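Local coordinates for endo-b-1,4-glucanase (PDB 1KS8), which probably hydrolyses internal beta-1,4-glucosidic linkages in cellulose and related beta-glucans, as a termite family 9 endoglucanase, at residues A[76-81]-A[222-227]; A[160-165]-A[175-180]; A[296-299]-A[305-308]. All blocks are in the same frame, centred on the assembly; numbering follows the deposited sequence.

Interaction 1 of 3, residues A[76-81]-A[222-227]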
ATOM      1  N   LEU A  76      -7.514  -8.088  -4.946  1.00 10.66           N
ATOM      2  CA  LEU A  76      -7.740  -8.597  -6.295  1.00 12.11           C
ATOM      3  C   LEU A  76      -8.096 -10.078  -6.259  1.00 12.87           C
ATOM      4  O   LEU A  76      -8.846 -10.568  -7.105  1.00 13.49           O
ATOM      5  CB  LEU A  76      -6.487  -8.408  -7.152  1.00 14.50           C
ATOM      6  CG  LEU A  76      -6.523  -7.333  -8.238  1.00 17.74           C
ATOM      7  CD1 LEU A  76      -5.172  -7.290  -8.937  1.00 17.86           C
ATOM      8  CD2 LEU A  76      -7.628  -7.636  -9.239  1.00 14.54           C
ATOM      9  N   ILE A  77      -7.544 -10.789  -5.283  1.00 11.23           N
ATOM     10  CA  ILE A  77      -7.802 -12.217  -5.140  1.00 11.99           C
ATOM     11  C   ILE A  77      -9.163 -12.499  -4.503  1.00 13.16           C
ATOM     12  O   ILE A  77      -9.961 -13.266  -5.043  1.00 15.71           O
ATOM     13  CB  ILE A  77      -6.708 -12.892  -4.278  1.00 12.21           C
ATOM     14  CG1 ILE A  77      -5.350 -12.784  -4.980  1.00 11.30           C
ATOM     15  CG2 ILE A  77      -7.072 -14.353  -4.021  1.00 12.72           C
ATOM     16  CD1 ILE A  77      -4.168 -13.118  -4.085  1.00 10.93           C
ATOM     17  N   ASP A  78      -9.430 -11.874  -3.360  1.00 11.02           N
ATOM     18  CA  ASP A  78     -10.683 -12.089  -2.640  1.00 10.40           C
ATOM     19  C   ASP A  78     -11.900 -11.365  -3.203  1.00 10.75           C
ATOM     20  O   ASP A  78     -13.034 -11.811  -3.011  1.00 11.88           O
ATOM     21  CB  ASP A  78     -10.513 -11.689  -1.172  1.00 10.59           C
ATOM     22  CG  ASP A  78      -9.641 -12.655  -0.399  1.00 11.92           C
ATOM     23  OD1 ASP A  78      -9.287 -12.335   0.754  1.00 11.57           O
ATOM     24  OD2 ASP A  78      -9.319 -13.735  -0.938  1.00 13.22           O
ATOM     25  N   PHE A  79     -11.676 -10.255  -3.895  1.00 10.51           N
ATOM     26  CA  PHE A  79     -12.782  -9.476  -4.440  1.00 11.46           C
ATOM     27  C   PHE A  79     -12.589  -9.158  -5.917  1.00 11.52           C
ATOM     28  O   PHE A  79     -12.867  -8.048  -6.377  1.00 11.15           O
ATOM     29  CB  PHE A  79     -12.938  -8.200  -3.606  1.00 10.49           C
ATOM     30  CG  PHE A  79     -13.111  -8.473  -2.137  1.00 11.28           C
ATOM     31  CD1 PHE A  79     -14.303  -9.005  -1.648  1.00 11.83           C
ATOM     32  CD2 PHE A  79     -12.059  -8.265  -1.250  1.00 11.66           C
ATOM     33  CE1 PHE A  79     -14.442  -9.332  -0.296  1.00 11.96           C
ATOM     34  CE2 PHE A  79     -12.187  -8.586   0.100  1.00 11.86           C
ATOM     35  CZ  PHE A  79     -13.381  -9.122   0.579  1.00 12.83           C
ATOM     36  N   GLU A  80     -12.123 -10.157  -6.659  1.00 12.11           N
ATOM     37  CA  GLU A  80     -11.890 -10.015  -8.087  1.00 12.48           C
ATOM     38  C   GLU A  80     -13.166  -9.569  -8.797  1.00 12.88           C
ATOM     39  O   GLU A  80     -13.121  -8.790  -9.750  1.00 12.48           O
ATOM     40  CB  GLU A  80     -11.410 -11.346  -8.673  1.00 13.55           C
ATOM     41  CG  GLU A  80     -10.970 -11.254 -10.122  1.00 14.85           C
ATOM     42  CD  GLU A  80     -10.504 -12.582 -10.681  1.00 18.71           C
ATOM     43  OE1 GLU A  80     -10.046 -12.609 -11.842  1.00 20.33           O
ATOM     44  OE2 GLU A  80     -10.597 -13.600  -9.962  1.00 21.08           O
ATOM     45  N   ALA A  81     -14.306 -10.067  -8.325  1.00 13.54           N
ATOM     46  CA  ALA A  81     -15.591  -9.719  -8.919  1.00 13.76           C
ATOM     47  C   ALA A  81     -15.833  -8.215  -8.869  1.00 12.92           C
ATOM     48  O   ALA A  81     -16.492  -7.657  -9.745  1.00 13.69           O
ATOM     49  CB  ALA A  81     -16.717 -10.454  -8.201  1.00 13.44           C
ATOM     50  N   LEU A 222       2.964 -17.570   1.194  1.00 11.49           N
ATOM     51  CA  LEU A 222       3.629 -18.602   0.409  1.00 11.72           C
ATOM     52  C   LEU A 222       2.838 -19.901   0.472  1.00 12.40           C
ATOM     53  O   LEU A 222       2.751 -20.626  -0.514  1.00 12.42           O
ATOM     54  CB  LEU A 222       5.059 -18.815   0.904  1.00 11.85           C
ATOM     55  CG  LEU A 222       6.056 -17.850   0.254  1.00 13.12           C
ATOM     56  CD1 LEU A 222       7.378 -17.894   0.988  1.00 15.28           C
ATOM     57  CD2 LEU A 222       6.227 -18.219  -1.216  1.00 12.84           C
ATOM     58  N   TYR A 223       2.252 -20.195   1.628  1.00 12.57           N
ATOM     59  CA  TYR A 223       1.451 -21.406   1.748  1.00 13.92           C
ATOM     60  C   TYR A 223       0.248 -21.291   0.816  1.00 13.66           C
ATOM     61  O   TYR A 223      -0.084 -22.226   0.088  1.00 15.13           O
ATOM     62  CB  TYR A 223       0.958 -21.602   3.182  1.00 14.71           C
ATOM     63  CG  TYR A 223      -0.043 -22.728   3.309  1.00 16.72           C
ATOM     64  CD1 TYR A 223       0.299 -24.035   2.961  1.00 17.44           C
ATOM     65  CD2 TYR A 223      -1.344 -22.484   3.752  1.00 18.47           C
ATOM     66  CE1 TYR A 223      -0.629 -25.072   3.049  1.00 19.50           C
ATOM     67  CE2 TYR A 223      -2.279 -23.514   3.845  1.00 19.75           C
ATOM     68  CZ  TYR A 223      -1.914 -24.804   3.491  1.00 20.52           C
ATOM     69  OH  TYR A 223      -2.836 -25.823   3.575  1.00 22.59           O
ATOM     70  N   ARG A 224      -0.403 -20.134   0.838  1.00 12.88           N
ATOM     71  CA  ARG A 224      -1.568 -19.913  -0.004  1.00 13.11           C
ATOM     72  C   ARG A 224      -1.236 -20.046  -1.488  1.00 13.30           C
ATOM     73  O   ARG A 224      -2.040 -20.557  -2.267  1.00 14.65           O
ATOM     74  CB  ARG A 224      -2.155 -18.523   0.267  1.00 12.86           C
ATOM     75  CG  ARG A 224      -3.453 -18.253  -0.472  1.00 12.77           C
ATOM     76  CD  ARG A 224      -4.029 -16.894  -0.121  1.00 13.78           C
ATOM     77  NE  ARG A 224      -5.399 -16.769  -0.606  1.00 13.79           N
ATOM     78  CZ  ARG A 224      -6.237 -15.809  -0.237  1.00 13.69           C
ATOM     79  NH1 ARG A 224      -5.845 -14.878   0.624  1.00 12.41           N
ATOM     80  NH2 ARG A 224      -7.477 -15.797  -0.708  1.00 13.66           N
ATOM     81  N   ALA A 225      -0.046 -19.594  -1.870  1.00 14.15           N
ATOM     82  CA  ALA A 225       0.390 -19.627  -3.263  1.00 15.66           C
ATOM     83  C   ALA A 225       0.975 -20.953  -3.743  1.00 16.22           C
ATOM     84  O   ALA A 225       1.071 -21.188  -4.949  1.00 17.44           O
ATOM     85  CB  ALA A 225       1.404 -18.515  -3.504  1.00 14.88           C
ATOM     86  N   THR A 226       1.356 -21.821  -2.811  1.00 17.24           N
ATOM     87  CA  THR A 226       1.966 -23.097  -3.181  1.00 18.19           C
ATOM     88  C   THR A 226       1.243 -24.340  -2.679  1.00 19.59           C
ATOM     89  O   THR A 226       1.373 -25.415  -3.268  1.00 19.68           O
ATOM     90  CB  THR A 226       3.405 -23.176  -2.656  1.00 17.48           C
ATOM     91  OG1 THR A 226       3.385 -23.147  -1.222  1.00 16.42           O
ATOM     92  CG2 THR A 226       4.228 -22.006  -3.173  1.00 18.05           C
ATOM     93  N   ASN A 227       0.495 -24.192  -1.592  1.00 19.84           N
ATOM     94  CA  ASN A 227      -0.221 -25.309  -0.982  1.00 21.91           C
ATOM     95  C   ASN A 227       0.823 -26.239  -0.367  1.00 21.85           C
ATOM     96  O   ASN A 227       0.546 -27.400  -0.064  1.00 22.46           O
ATOM     97  CB  ASN A 227      -1.047 -26.071  -2.025  1.00 23.86           C
ATOM     98  CG  ASN A 227      -2.005 -27.068  -1.398  1.00 27.35           C
ATOM     99  OD1 ASN A 227      -2.559 -27.930  -2.082  1.00 30.25           O
ATOM    100  ND2 ASN A 227      -2.213 -26.947  -0.092  1.00 28.42           N
TER
HETATM  101  O   HOH W   1      -7.837 -13.804   2.378  1.00 13.44           O
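Arg224 is stretched out from helix 212-226, chi1 at -175° setting CG opposite the backbone N and the chain running extended from CG to NE, and this carries its guanidinium to Ile77 and Asp78, at the end of helix 62-78. The arginine needs its full length, since the nearest CA atoms, those of Ile77 and Arg224, stand 11.2 Å apart. Asp78 meets it with CG anti to its own carbonyl carbon, which brings the carboxylate closer to the arginine than its CB direction alone would. The salt bridge uses one atom from each group: Arg224 NH2 donates to Asp78 OD2 over 2.8 Å, onto the syn lone pair of that oxygen. The planes of carboxylate and guanidinium are turned 38° apart, so this is not the flat, doubly bonded pairing. A water makes up the second link, accepting from Arg224 NH1 at 2.9 Å and lying 2.6 Å from Asp78 OD1. Ile77 lies over one face of the guanidinium, its CG2 3.6 Å from Arg224 NH2; a branched apolar residue suits this place, because it can pack on the flat face while the polar edge remains available to Asp78 and the water. Lower down, the arginine chain packs against Ile164 of helix 149-165 and Leu263 of helix 257-268. A leucine in place of Arg224 would probably leave the Asp78 carboxylate without its charged mate, beside Glu316, a second acidic group, and the bridging water without the donor it has in NH1. The contact lies at the surface, away from the calcium-binding and predicted catalytic residues. A long side chain reaching across to a helix end, with helix 149-165 packed against both partners, is in keeping with the helix-packed (alpha/alpha)6 barrel of family 9.

Interaction 2 of 3, residues A[160-165]-A[175-180]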
ATOM      1  N   ALA A 160       4.256 -13.519  -3.714  1.00  9.27           N
ATOM      2  CA  ALA A 160       3.443 -14.722  -3.589  1.00  9.17           C
ATOM      3  C   ALA A 160       1.984 -14.394  -3.886  1.00  9.30           C
ATOM      4  O   ALA A 160       1.304 -15.129  -4.602  1.00 10.37           O
ATOM      5  CB  ALA A 160       3.579 -15.310  -2.187  1.00  9.32           C
ATOM      6  N   ALA A 161       1.500 -13.280  -3.344  1.00  8.60           N
ATOM      7  CA  ALA A 161       0.121 -12.874  -3.585  1.00  9.24           C
ATOM      8  C   ALA A 161      -0.065 -12.613  -5.078  1.00  9.14           C
ATOM      9  O   ALA A 161      -1.062 -13.028  -5.673  1.00  9.82           O
ATOM     10  CB  ALA A 161      -0.208 -11.622  -2.780  1.00  9.50           C
ATOM     11  N   ALA A 162       0.901 -11.930  -5.684  1.00  9.56           N
ATOM     12  CA  ALA A 162       0.823 -11.637  -7.108  1.00 10.08           C
ATOM     13  C   ALA A 162       0.837 -12.917  -7.943  1.00 10.56           C
ATOM     14  O   ALA A 162       0.179 -12.989  -8.980  1.00 10.11           O
ATOM     15  CB  ALA A 162       1.977 -10.727  -7.523  1.00  9.55           C
ATOM     16  N   SER A 163       1.576 -13.931  -7.500  1.00 10.11           N
ATOM     17  CA  SER A 163       1.633 -15.179  -8.261  1.00 10.87           C
ATOM     18  C   SER A 163       0.242 -15.802  -8.353  1.00 11.21           C
ATOM     19  O   SER A 163      -0.088 -16.457  -9.341  1.00 12.93           O
ATOM     20  CB  SER A 163       2.625 -16.169  -7.628  1.00 11.18           C
ATOM     21  OG  SER A 163       2.111 -16.766  -6.451  1.00 12.37           O
ATOM     22  N   ILE A 164      -0.573 -15.590  -7.326  1.00 11.12           N
ATOM     23  CA  ILE A 164      -1.937 -16.112  -7.316  1.00 11.36           C
ATOM     24  C   ILE A 164      -2.777 -15.308  -8.308  1.00 12.42           C
ATOM     25  O   ILE A 164      -3.544 -15.863  -9.092  1.00 12.78           O
ATOM     26  CB  ILE A 164      -2.562 -16.010  -5.905  1.00 12.29           C
ATOM     27  CG1 ILE A 164      -1.782 -16.898  -4.931  1.00 13.96           C
ATOM     28  CG2 ILE A 164      -4.031 -16.422  -5.944  1.00 13.11           C
ATOM     29  CD1 ILE A 164      -2.178 -16.715  -3.478  1.00 20.20           C
ATOM     30  N   VAL A 165      -2.615 -13.990  -8.280  1.00 11.55           N
ATOM     31  CA  VAL A 165      -3.348 -13.112  -9.179  1.00 11.23           C
ATOM     32  C   VAL A 165      -3.150 -13.498 -10.646  1.00 11.17           C
ATOM     33  O   VAL A 165      -4.102 -13.509 -11.428  1.00 11.85           O
ATOM     34  CB  VAL A 165      -2.902 -11.636  -8.992  1.00 10.83           C
ATOM     35  CG1 VAL A 165      -3.465 -10.763 -10.107  1.00 11.29           C
ATOM     36  CG2 VAL A 165      -3.367 -11.124  -7.640  1.00 12.98           C
ATOM     37  N   ASN A 175       4.883 -18.146 -12.305  1.00 15.34           N
ATOM     38  CA  ASN A 175       5.972 -19.022 -11.882  1.00 16.45           C
ATOM     39  C   ASN A 175       7.199 -18.212 -11.480  1.00 14.98           C
ATOM     40  O   ASN A 175       7.859 -18.515 -10.487  1.00 14.84           O
ATOM     41  CB  ASN A 175       6.350 -19.987 -13.009  1.00 19.24           C
ATOM     42  CG  ASN A 175       5.291 -21.044 -13.259  1.00 22.65           C
ATOM     43  OD1 ASN A 175       5.378 -21.808 -14.221  1.00 26.30           O
ATOM     44  ND2 ASN A 175       4.288 -21.099 -12.390  1.00 25.06           N
ATOM     45  N   ASN A 176       7.503 -17.185 -12.266  1.00 14.89           N
ATOM     46  CA  ASN A 176       8.650 -16.326 -11.999  1.00 14.82           C
ATOM     47  C   ASN A 176       8.466 -15.604 -10.668  1.00 13.42           C
ATOM     48  O   ASN A 176       9.385 -15.538  -9.855  1.00 14.10           O
ATOM     49  CB  ASN A 176       8.818 -15.321 -13.143  1.00 17.33           C
ATOM     50  CG  ASN A 176      10.013 -14.412 -12.952  1.00 20.11           C
ATOM     51  OD1 ASN A 176      11.070 -14.845 -12.491  1.00 23.16           O
ATOM     52  ND2 ASN A 176       9.859 -13.148 -13.326  1.00 23.75           N
ATOM     53  N   LEU A 177       7.271 -15.071 -10.449  1.00 13.17           N
ATOM     54  CA  LEU A 177       6.960 -14.372  -9.207  1.00 12.40           C
ATOM     55  C   LEU A 177       7.184 -15.289  -8.008  1.00 12.36           C
ATOM     56  O   LEU A 177       7.796 -14.897  -7.014  1.00 12.36           O
ATOM     57  CB  LEU A 177       5.500 -13.913  -9.216  1.00 12.65           C
ATOM     58  CG  LEU A 177       5.114 -12.767 -10.154  1.00 11.00           C
ATOM     59  CD1 LEU A 177       3.600 -12.674 -10.243  1.00 11.67           C
ATOM     60  CD2 LEU A 177       5.706 -11.461  -9.644  1.00 12.65           C
ATOM     61  N   LEU A 178       6.682 -16.515  -8.109  1.00 13.19           N
ATOM     62  CA  LEU A 178       6.808 -17.480  -7.025  1.00 14.41           C
ATOM     63  C   LEU A 178       8.255 -17.859  -6.729  1.00 13.90           C
ATOM     64  O   LEU A 178       8.627 -18.030  -5.569  1.00 15.14           O
ATOM     65  CB  LEU A 178       5.992 -18.736  -7.343  1.00 14.94           C
ATOM     66  CG  LEU A 178       5.805 -19.724  -6.189  1.00 18.37           C
ATOM     67  CD1 LEU A 178       5.124 -19.033  -5.015  1.00 17.47           C
ATOM     68  CD2 LEU A 178       4.971 -20.902  -6.667  1.00 19.20           C
ATOM     69  N   THR A 179       9.073 -17.993  -7.770  1.00 13.81           N
ATOM     70  CA  THR A 179      10.477 -18.341  -7.573  1.00 14.24           C
ATOM     71  C   THR A 179      11.145 -17.271  -6.714  1.00 12.80           C
ATOM     72  O   THR A 179      11.833 -17.575  -5.741  1.00 13.68           O
ATOM     73  CB  THR A 179      11.224 -18.455  -8.920  1.00 15.92           C
ATOM     74  OG1 THR A 179      10.715 -19.578  -9.650  1.00 18.02           O
ATOM     75  CG2 THR A 179      12.719 -18.640  -8.694  1.00 16.85           C
ATOM     76  N   HIS A 180      10.926 -16.013  -7.078  1.00 11.77           N
ATOM     77  CA  HIS A 180      11.497 -14.897  -6.338  1.00 11.36           C
ATOM     78  C   HIS A 180      10.937 -14.829  -4.923  1.00 11.23           C
ATOM     79  O   HIS A 180      11.666 -14.530  -3.978  1.00 12.19           O
ATOM     80  CB  HIS A 180      11.222 -13.587  -7.077  1.00 11.15           C
ATOM     81  CG  HIS A 180      12.089 -13.384  -8.279  1.00 11.86           C
ATOM     82  ND1 HIS A 180      13.390 -12.939  -8.187  1.00 11.28           N
ATOM     83  CD2 HIS A 180      11.857 -13.600  -9.595  1.00 12.00           C
ATOM     84  CE1 HIS A 180      13.923 -12.892  -9.395  1.00 11.68           C
ATOM     85  NE2 HIS A 180      13.014 -13.288 -10.268  1.00 12.46           N
TER
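Ala162 and Ser163 on helix 149-165 meet Leu177 and Leu178 on helix 171-190, in an antiparallel helical hairpin of the (alpha/alpha)6 barrel. The short axes pass 8.0 Å apart, with their N-to-C directions at 164°, a close and nearly antiparallel approach that small residues allow. Ala160, at the start, contributes its carbonyl oxygen to the hydroxyl of Ser163. Ala161 turns to other neighbours, Ala73 of helix 62-78 and Trp221 of helix 212-226. Ala162 points toward the partner helix, and its lone methyl leaves room for a leucine branch: its CB meets Leu177 CD1 at 3.7 Å, and the same CD1 also rests on the backbone, 3.6 Å from Ser163 N. Ser163 marks the closest backbone approach, its CA 5.5 Å from Leu177 CA, and Ser163 CB lies 4.0 Å from Leu177 CB. A serine fits so near a facing backbone because it is small and spends its hydroxyl on its own helix; chi1 at 75° turns OG back along that helix. Ile164 and Val165 turn instead to Ile77 of helix 62-78. The buried hydroxyl is satisfied by a 2.6 Å bond from Ser163 OG to Ala160 O, while Leu178 CD1 packs beside Ser163 OG at 4.0 Å.

Interaction 3 of 3, residues A[296-299]-A[305-308]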
ATOM      1  N   LEU A 296     -13.323   6.503  12.538  1.00  9.50           N
ATOM      2  CA  LEU A 296     -12.408   5.868  13.482  1.00  9.23           C
ATOM      3  C   LEU A 296     -11.169   6.754  13.536  1.00  9.49           C
ATOM      4  O   LEU A 296     -10.603   7.084  12.495  1.00  8.51           O
ATOM      5  CB  LEU A 296     -11.996   4.479  12.985  1.00  9.31           C
ATOM      6  CG  LEU A 296     -13.001   3.335  13.119  1.00  9.39           C
ATOM      7  CD1 LEU A 296     -12.514   2.133  12.326  1.00 10.47           C
ATOM      8  CD2 LEU A 296     -13.169   2.973  14.588  1.00 11.00           C
ATOM      9  N   TYR A 297     -10.748   7.155  14.730  1.00  9.93           N
ATOM     10  CA  TYR A 297      -9.557   7.991  14.850  1.00 10.20           C
ATOM     11  C   TYR A 297      -8.492   7.176  15.564  1.00 10.86           C
ATOM     12  O   TYR A 297      -8.424   7.145  16.795  1.00 11.63           O
ATOM     13  CB  TYR A 297      -9.862   9.280  15.620  1.00 11.12           C
ATOM     14  CG  TYR A 297      -8.749  10.297  15.515  1.00 11.81           C
ATOM     15  CD1 TYR A 297      -7.722  10.344  16.458  1.00 13.41           C
ATOM     16  CD2 TYR A 297      -8.684  11.173  14.427  1.00 12.35           C
ATOM     17  CE1 TYR A 297      -6.657  11.236  16.318  1.00 15.13           C
ATOM     18  CE2 TYR A 297      -7.626  12.063  14.279  1.00 14.87           C
ATOM     19  CZ  TYR A 297      -6.616  12.088  15.225  1.00 16.12           C
ATOM     20  OH  TYR A 297      -5.562  12.960  15.062  1.00 17.51           O
ATOM     21  N   ILE A 298      -7.662   6.517  14.766  1.00 10.39           N
ATOM     22  CA  ILE A 298      -6.613   5.644  15.269  1.00 10.73           C
ATOM     23  C   ILE A 298      -5.280   6.345  15.532  1.00 11.60           C
ATOM     24  O   ILE A 298      -4.566   5.994  16.470  1.00 12.48           O
ATOM     25  CB  ILE A 298      -6.437   4.461  14.288  1.00 11.09           C
ATOM     26  CG1 ILE A 298      -7.725   3.628  14.285  1.00 13.62           C
ATOM     27  CG2 ILE A 298      -5.240   3.611  14.677  1.00 13.45           C
ATOM     28  CD1 ILE A 298      -7.841   2.652  13.141  1.00 15.50           C
ATOM     29  N   ASP A 299      -4.952   7.333  14.708  1.00 11.01           N
ATOM     30  CA  ASP A 299      -3.712   8.086  14.868  1.00 11.76           C
ATOM     31  C   ASP A 299      -3.788   9.335  14.005  1.00 10.62           C
ATOM     32  O   ASP A 299      -4.585   9.396  13.067  1.00 10.74           O
ATOM     33  CB  ASP A 299      -2.507   7.239  14.449  1.00 12.60           C
ATOM     34  CG  ASP A 299      -1.183   7.902  14.785  1.00 16.67           C
ATOM     35  OD1 ASP A 299      -0.974   8.249  15.966  1.00 18.04           O
ATOM     36  OD2 ASP A 299      -0.350   8.076  13.870  1.00 17.36           O
ATOM     37  N   ARG A 305      -6.387   6.641   6.146  1.00  7.06           N
ATOM     38  CA  ARG A 305      -5.749   5.384   5.776  1.00  7.08           C
ATOM     39  C   ARG A 305      -5.981   4.345   6.875  1.00  7.85           C
ATOM     40  O   ARG A 305      -6.257   3.180   6.592  1.00  8.08           O
ATOM     41  CB  ARG A 305      -4.244   5.614   5.556  1.00  7.64           C
ATOM     42  CG  ARG A 305      -3.349   4.369   5.603  1.00  7.50           C
ATOM     43  CD  ARG A 305      -2.967   3.990   7.036  1.00  8.37           C
ATOM     44  NE  ARG A 305      -2.312   5.082   7.761  1.00  9.66           N
ATOM     45  CZ  ARG A 305      -1.024   5.399   7.660  1.00 10.08           C
ATOM     46  NH1 ARG A 305      -0.220   4.712   6.857  1.00 12.18           N
ATOM     47  NH2 ARG A 305      -0.534   6.407   8.375  1.00 10.04           N
ATOM     48  N   HIS A 306      -5.873   4.760   8.135  1.00  7.54           N
ATOM     49  CA  HIS A 306      -6.094   3.825   9.230  1.00  8.21           C
ATOM     50  C   HIS A 306      -7.543   3.353   9.264  1.00  8.05           C
ATOM     51  O   HIS A 306      -7.805   2.174   9.501  1.00  9.37           O
ATOM     52  CB  HIS A 306      -5.719   4.458  10.577  1.00  8.89           C
ATOM     53  CG  HIS A 306      -4.242   4.564  10.808  1.00  9.57           C
ATOM     54  ND1 HIS A 306      -3.410   3.464  10.821  1.00 11.34           N
ATOM     55  CD2 HIS A 306      -3.452   5.636  11.048  1.00  9.11           C
ATOM     56  CE1 HIS A 306      -2.170   3.856  11.057  1.00 11.35           C
ATOM     57  NE2 HIS A 306      -2.168   5.170  11.199  1.00 10.75           N
ATOM     58  N   ALA A 307      -8.483   4.265   9.028  1.00  7.62           N
ATOM     59  CA  ALA A 307      -9.900   3.903   9.036  1.00  8.81           C
ATOM     60  C   ALA A 307     -10.229   2.976   7.866  1.00  8.85           C
ATOM     61  O   ALA A 307     -11.000   2.024   8.014  1.00  8.24           O
ATOM     62  CB  ALA A 307     -10.763   5.156   8.972  1.00  9.48           C
ATOM     63  N   ALA A 308      -9.642   3.245   6.702  1.00  7.78           N
ATOM     64  CA  ALA A 308      -9.889   2.406   5.536  1.00  8.04           C
ATOM     65  C   ALA A 308      -9.230   1.034   5.705  1.00  7.18           C
ATOM     66  O   ALA A 308      -9.770   0.024   5.260  1.00  8.00           O
ATOM     67  CB  ALA A 308      -9.381   3.092   4.274  1.00  7.45           C
TER
HETATM   68  O   HOH W   2       0.237   6.175  12.128  1.00 18.15           O
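The His306 imidazole lies between Ile298 and Arg305: Ile298 CG2 sits over one face, offset toward the rim and 4.1 Å above the plane, and Arg305 NE is over the centre of the opposite face at 3.3 Å. Water 2 approaches in the ring plane at the edge, 2.8 Å from His306 NE2. This is a loop folded back on the first turns of the helix that follows it, here helix 303-319 of the (alpha/alpha)6 barrel. Isoleucine suits the ring face because its two branches serve two surfaces: CG2 rests over the rim of the imidazole, and Ile298 CD1 reaches His306 O at 3.7 Å. Deeper in, small Ala307 lets the loop come close, its CB 4.3 Å from Leu296 CB, while the leucine goes on to Phe330 of helix 324-341. Arg305 is held over the ring by bonds to the carbonyls of Trp301 and Gly302. The His306 side chain is about 6 Å from that of Asp254, a calcium ligand in another structure of this protein. Asp299 turns its CB toward the ring, and its carboxylate, which also accepts from Trp301 N, reaches the imidazole through water 2, which donates to Asp299 OD2 at 2.6 Å.

Overall arrangement
Interactions 1 and 2 are neighbours, their centres 10 Å apart, and they touch: Ile77 CD1 packs 3.5 Å from Ala161 O, and Arg224 CG lies 3.6 Å from Ile164 CD1. Helix 149-165 thus touches helices 62-78, 212-226 and 171-190. Along the chain, interaction 2 is nested within the long loop that interaction 1 closes. Interaction 3 follows both in sequence, its centre 26 Å from that of interaction 1 and 31 Å from that of interaction 2, and lies across the chain's centre from interaction 2. Interaction 1 joins helices distant in sequence, interaction 2 successive helices, and interaction 3 a loop to its following helix, all within one helical barrel; only interaction 3 lies near the calcium ligand Asp254.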